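Local coordinates for protein endo-xylogalacturonan hydrolase A (Aspergillus tubingensis, PDB 4C2L) that hydrolyses xylogalacturonan, the xylose-substituted galacturonan of the hairy regions of pectin, as a secreted fungal enzyme of glycoside hydrolase family 28, at residues 298-303 with 349-354; 367-372 with 378-383. All coordinates share one frame; numbering follows the deposited sequence.

Contact 1. Residues 298-303 with 349-354; sequences FQIQSC and GTCGIS
F298 and I353 meet across the interior of the parallel beta-helix that is the hallmark of family 28, where two walls of the solenoid face each other through side chains alone. The strand segments 298-301 and 350-354 approach no closer than 11.3 Å between axes and run nearly antiparallel, at 166°. With the nearest CA pair, I300 and C351, 9.5 Å apart and no hydrogen bond across, they are opposing walls and not sheet neighbours.

The tighter part of the contact gathers round one methyl. With CG1 anti to the backbone N (chi1 178°) and CD1 extended beyond it, the longer branch of I353 reaches into the core. There CD1 of I353 touches CE2 of F298 at 3.7 Å, approaching the ring obliquely from the opposite wall. F286 packs edge-to-face with the same ring, and V325 touches both F298 and I353.

Toward C351 the packing is looser, and beyond it the chain turns outward, to partly exposed G352 on one side and exposed T350 on the other. G352 is the centre of an inverse gamma turn, closed by a backbone hydrogen bond of 2.8 Å from I353 N to C351 O. The sulfur of C351 is tied to C345 by a disulfide. I300 and I353 meet tip to tip, CD1 to CD1 at 4.2 Å, while the same CD1 of I300 lies 4.4 Å from SG of C351.

Contact 2. Residues 367-372 with 378-383; sequences SEVLCA and LGVTCT
T383 pairs with L370 in a parallel beta bridge framed by two backbone hydrogen bonds. T383 N donates to V369 O at 2.8 Å, and C371 N returns a hydrogen bond of 2.8 Å to T383 O. Water 2 extends this pairing beyond the bridge: it accepts from V369 N and donates to T381 O, while T383 OG1 donates to it. Water 1 joins the carbonyl oxygens of S367 and T381.

Next to the bridge, the disulfide C371-C382 links the two segments covalently, SG to SG 2.1 Å with chi3 -70°. Its C371 sulfur also packs on CD2 of L378 at 3.9 Å. Farther along, V369 and V380 cross at about a right angle, their CG2 methyls 4.1 Å apart. E368 crosses T383 similarly: its CG, anti to the backbone N (chi1 -172°), lies 3.4 Å from T383 OG1.

Within its sheet, strand 368-372 lies between strand 339-344, to which E368, L370 and A372 are joined by backbone hydrogen bonds, and the outermost strand 383-384. The loop before T383 meets strand 350-358, L378 touching I353 and I355 and V380 touching I355 and F358.

How the contacts relate
Following the chain from the N terminus, strand 296-301 comes first, and contact 1 closes a 45-residue excursion that includes helix 308-313 and strands 319-329 and 339-344 before returning along strand 350-358. Contact 2 opens only afterwards and closes a five-residue connection between 367-372 and 378-383, so the two neither nest nor cross. Contact 1 ties strand 296-301 to strand 350-358, which belong to different sheets; contact 2 adds the last strand to the sheet that also holds 296-301, with 339-344 and 368-372 between. Their centres lie 12 Å apart, and they meet directly where L378 CD1 packs 3.5 Å from I353 O, linking the loop between strands 368-372 and 383-384 to strand 350-358 in the last coils of the beta-helix.

Contact 1. Residues 298-303 with 349-354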
loop_
_atom_site.group_PDB
_atom_site.type_symbol
_atom_site.label_atom_id
_atom_site.label_comp_id
_atom_site.label_asym_id
_atom_site.label_seq_id
_atom_site.Cartn_x
_atom_site.Cartn_y
_atom_site.Cartn_z
ATOM N N PHE A 298 -16.628 -4.783 -2.995
ATOM C CA PHE A 298 -15.871 -5.703 -2.138
ATOM C C PHE A 298 -15.615 -7.006 -2.851
ATOM O O PHE A 298 -16.449 -7.475 -3.645
ATOM C CB PHE A 298 -16.597 -5.951 -0.810
ATOM C CG PHE A 298 -15.691 -6.458 0.275
ATOM C CD1 PHE A 298 -14.936 -5.567 1.031
ATOM C CD2 PHE A 298 -15.560 -7.821 0.521
ATOM C CE1 PHE A 298 -14.072 -6.026 2.024
ATOM C CE2 PHE A 298 -14.707 -8.285 1.522
ATOM C CZ PHE A 298 -13.954 -7.385 2.264
ATOM N N GLN A 299 -14.466 -7.618 -2.573
ATOM C CA GLN A 299 -14.142 -8.852 -3.247
ATOM C C GLN A 299 -13.380 -9.767 -2.314
ATOM O O GLN A 299 -12.514 -9.313 -1.570
ATOM C CB GLN A 299 -13.326 -8.571 -4.516
ATOM C CG GLN A 299 -12.985 -9.814 -5.313
ATOM C CD GLN A 299 -12.278 -9.518 -6.617
ATOM O OE1 GLN A 299 -11.819 -8.393 -6.854
ATOM N NE2 GLN A 299 -12.160 -10.536 -7.469
ATOM N N ILE A 300 -13.737 -11.048 -2.335
ATOM C CA ILE A 300 -12.926 -12.055 -1.690
ATOM C C ILE A 300 -12.443 -13.007 -2.763
ATOM O O ILE A 300 -13.253 -13.586 -3.520
ATOM C CB ILE A 300 -13.698 -12.830 -0.605
ATOM C CG1 ILE A 300 -14.120 -11.880 0.534
ATOM C CG2 ILE A 300 -12.824 -13.960 -0.063
ATOM C CD1 ILE A 300 -15.048 -12.533 1.544
ATOM N N GLN A 301 -11.124 -13.168 -2.818
ATOM C CA GLN A 301 -10.489 -14.109 -3.717
ATOM C C GLN A 301 -9.864 -15.206 -2.893
ATOM O O GLN A 301 -9.090 -14.927 -1.975
ATOM C CB GLN A 301 -9.410 -13.409 -4.558
ATOM C CG GLN A 301 -9.977 -12.452 -5.597
ATOM C CD GLN A 301 -8.898 -11.552 -6.171
ATOM O OE1 GLN A 301 -8.188 -11.938 -7.102
ATOM N NE2 GLN A 301 -8.757 -10.365 -5.609
ATOM N N SER A 302 -10.213 -16.455 -3.208
ATOM C CA SER A 302 -9.669 -17.607 -2.498
ATOM C C SER A 302 -8.875 -18.514 -3.440
ATOM O O SER A 302 -8.318 -19.532 -3.016
ATOM C CB SER A 302 -10.799 -18.412 -1.859
ATOM O OG SER A 302 -11.715 -18.847 -2.848
ATOM N N CYS A 303 -8.831 -18.136 -4.710
ATOM C CA CYS A 303 -8.110 -18.900 -5.732
ATOM C C CYS A 303 -7.018 -18.006 -6.339
ATOM O O CYS A 303 -6.710 -18.086 -7.535
ATOM C CB CYS A 303 -9.098 -19.391 -6.799
ATOM S SG CYS A 303 -8.443 -20.646 -7.936
ATOM N N GLY A 349 -12.604 -23.264 3.990
ATOM C CA GLY A 349 -12.204 -22.232 4.924
ATOM C C GLY A 349 -13.328 -21.750 5.813
ATOM O O GLY A 349 -14.453 -22.279 5.781
ATOM N N THR A 350 -13.015 -20.740 6.604
ATOM C CA THR A 350 -14.002 -20.042 7.404
ATOM C C THR A 350 -14.192 -18.678 6.770
ATOM O O THR A 350 -13.216 -17.992 6.463
ATOM C CB THR A 350 -13.502 -19.898 8.851
ATOM O OG1 THR A 350 -13.113 -21.194 9.340
ATOM C CG2 THR A 350 -14.581 -19.345 9.750
ATOM N N CYS A 351 -15.449 -18.288 6.591
ATOM C CA CYS A 351 -15.790 -17.066 5.870
ATOM C C CYS A 351 -16.571 -16.147 6.800
ATOM O O CYS A 351 -17.734 -15.822 6.546
ATOM C CB CYS A 351 -16.608 -17.434 4.629
ATOM S SG CYS A 351 -16.925 -16.072 3.472
ATOM N N GLY A 352 -15.927 -15.728 7.885
ATOM C CA GLY A 352 -16.605 -15.017 8.952
ATOM C C GLY A 352 -16.749 -13.542 8.627
ATOM O O GLY A 352 -16.140 -12.697 9.279
ATOM N N ILE A 353 -17.569 -13.245 7.628
ATOM C CA ILE A 353 -17.792 -11.858 7.215
ATOM C C ILE A 353 -19.229 -11.426 7.478
ATOM O O ILE A 353 -20.172 -12.191 7.245
ATOM C CB ILE A 353 -17.337 -11.597 5.752
ATOM C CG1 ILE A 353 -17.631 -10.146 5.323
ATOM C CG2 ILE A 353 -17.898 -12.618 4.780
ATOM C CD1 ILE A 353 -16.979 -9.759 4.004
ATOM N N SER A 354 -19.376 -10.223 8.019
ATOM C CA SER A 354 -20.683 -9.612 8.275
ATOM C C SER A 354 -20.766 -8.268 7.549
ATOM O O SER A 354 -19.874 -7.435 7.724
ATOM C CB SER A 354 -20.866 -9.409 9.780
ATOM O OG SER A 354 -22.124 -8.832 10.087
#

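Contact 2. Residues 367-372 with 378-383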
loop_
_atom_site.group_PDB
_atom_site.type_symbol
_atom_site.label_atom_id
_atom_site.label_comp_id
_atom_site.label_asym_id
_atom_site.label_seq_id
_atom_site.Cartn_x
_atom_site.Cartn_y
_atom_site.Cartn_z
ATOM N N SER A 367 -27.917 -4.422 -7.774
ATOM C CA SER A 367 -26.892 -4.619 -6.732
ATOM C C SER A 367 -26.687 -6.089 -6.354
ATOM O O SER A 367 -26.869 -6.501 -5.199
ATOM C CB SER A 367 -27.226 -3.793 -5.492
ATOM O OG SER A 367 -28.524 -4.126 -5.026
ATOM N N GLU A 368 -26.293 -6.876 -7.334
ATOM C CA GLU A 368 -26.096 -8.290 -7.141
ATOM C C GLU A 368 -24.770 -8.562 -6.416
ATOM O O GLU A 368 -23.757 -7.924 -6.692
ATOM C CB GLU A 368 -26.115 -8.944 -8.510
ATOM C CG GLU A 368 -26.122 -10.453 -8.542
ATOM C CD GLU A 368 -26.337 -10.970 -9.954
ATOM O OE1 GLU A 368 -27.250 -10.461 -10.641
ATOM O OE2 GLU A 368 -25.587 -11.871 -10.374
ATOM N N VAL A 369 -24.804 -9.490 -5.465
ATOM C CA VAL A 369 -23.599 -9.928 -4.764
ATOM C C VAL A 369 -23.412 -11.414 -5.061
ATOM O O VAL A 369 -24.259 -12.249 -4.693
ATOM C CB VAL A 369 -23.710 -9.667 -3.242
ATOM C CG1 VAL A 369 -22.500 -10.228 -2.492
ATOM C CG2 VAL A 369 -23.878 -8.179 -2.957
ATOM N N LEU A 370 -22.323 -11.751 -5.740
ATOM C CA LEU A 370 -21.998 -13.142 -6.006
ATOM C C LEU A 370 -21.334 -13.733 -4.774
ATOM O O LEU A 370 -20.480 -13.084 -4.164
ATOM C CB LEU A 370 -21.061 -13.276 -7.203
ATOM C CG LEU A 370 -21.593 -12.774 -8.548
ATOM C CD1 LEU A 370 -20.576 -13.133 -9.611
ATOM C CD2 LEU A 370 -22.963 -13.383 -8.858
ATOM N N CYS A 371 -21.746 -14.949 -4.398
ATOM C CA CYS A 371 -21.214 -15.590 -3.186
ATOM C C CYS A 371 -20.894 -17.057 -3.396
ATOM O O CYS A 371 -21.599 -17.761 -4.130
ATOM C CB CYS A 371 -22.221 -15.515 -2.042
ATOM S SG CYS A 371 -22.755 -13.872 -1.533
ATOM N N ALA A 372 -19.829 -17.508 -2.741
ATOM C CA ALA A 372 -19.571 -18.927 -2.559
ATOM C C ALA A 372 -19.067 -19.107 -1.136
ATOM O O ALA A 372 -18.205 -18.343 -0.680
ATOM C CB ALA A 372 -18.539 -19.426 -3.559
ATOM N N LEU A 378 -24.616 -13.406 6.690
ATOM C CA LEU A 378 -23.791 -12.479 5.894
ATOM C C LEU A 378 -24.306 -11.040 5.946
ATOM O O LEU A 378 -23.529 -10.110 6.165
ATOM C CB LEU A 378 -23.692 -12.950 4.449
ATOM C CG LEU A 378 -22.843 -12.073 3.523
ATOM C CD1 LEU A 378 -21.379 -12.125 3.940
ATOM C CD2 LEU A 378 -23.022 -12.541 2.090
ATOM N N GLY A 379 -25.609 -10.861 5.732
ATOM C CA GLY A 379 -26.223 -9.542 5.840
ATOM C C GLY A 379 -26.678 -8.906 4.541
ATOM O O GLY A 379 -27.262 -7.828 4.565
ATOM N N VAL A 380 -26.392 -9.553 3.412
ATOM C CA VAL A 380 -26.902 -9.153 2.097
ATOM C C VAL A 380 -27.351 -10.407 1.347
ATOM O O VAL A 380 -26.868 -11.507 1.625
ATOM C CB VAL A 380 -25.859 -8.392 1.231
ATOM C CG1 VAL A 380 -25.433 -7.089 1.897
ATOM C CG2 VAL A 380 -24.652 -9.263 0.897
ATOM N N THR A 381 -28.263 -10.235 0.396
ATOM C CA THR A 381 -28.745 -11.352 -0.421
ATOM C C THR A 381 -27.660 -11.822 -1.384
ATOM O O THR A 381 -27.019 -11.004 -2.042
ATOM C CB THR A 381 -30.027 -10.976 -1.198
ATOM O OG1 THR A 381 -30.990 -10.449 -0.281
ATOM C CG2 THR A 381 -30.630 -12.201 -1.879
ATOM N N CYS A 382 -27.453 -13.135 -1.444
ATOM C CA CYS A 382 -26.434 -13.738 -2.297
ATOM C C CYS A 382 -26.993 -14.280 -3.587
ATOM O O CYS A 382 -28.165 -14.673 -3.658
ATOM C CB CYS A 382 -25.711 -14.880 -1.577
ATOM S SG CYS A 382 -24.449 -14.313 -0.418
ATOM N N THR A 383 -26.130 -14.302 -4.595
ATOM C CA THR A 383 -26.379 -14.956 -5.864
ATOM C C THR A 383 -25.199 -15.886 -6.106
ATOM O O THR A 383 -24.050 -15.513 -5.879
ATOM C CB THR A 383 -26.480 -13.917 -6.996
ATOM O OG1 THR A 383 -27.532 -12.996 -6.687
ATOM C CG2 THR A 383 -26.755 -14.582 -8.346
HETATM O O HOH W 1 -27.539 -8.161 -2.596
HETATM O O HOH W 2 -27.185 -10.880 -4.859
#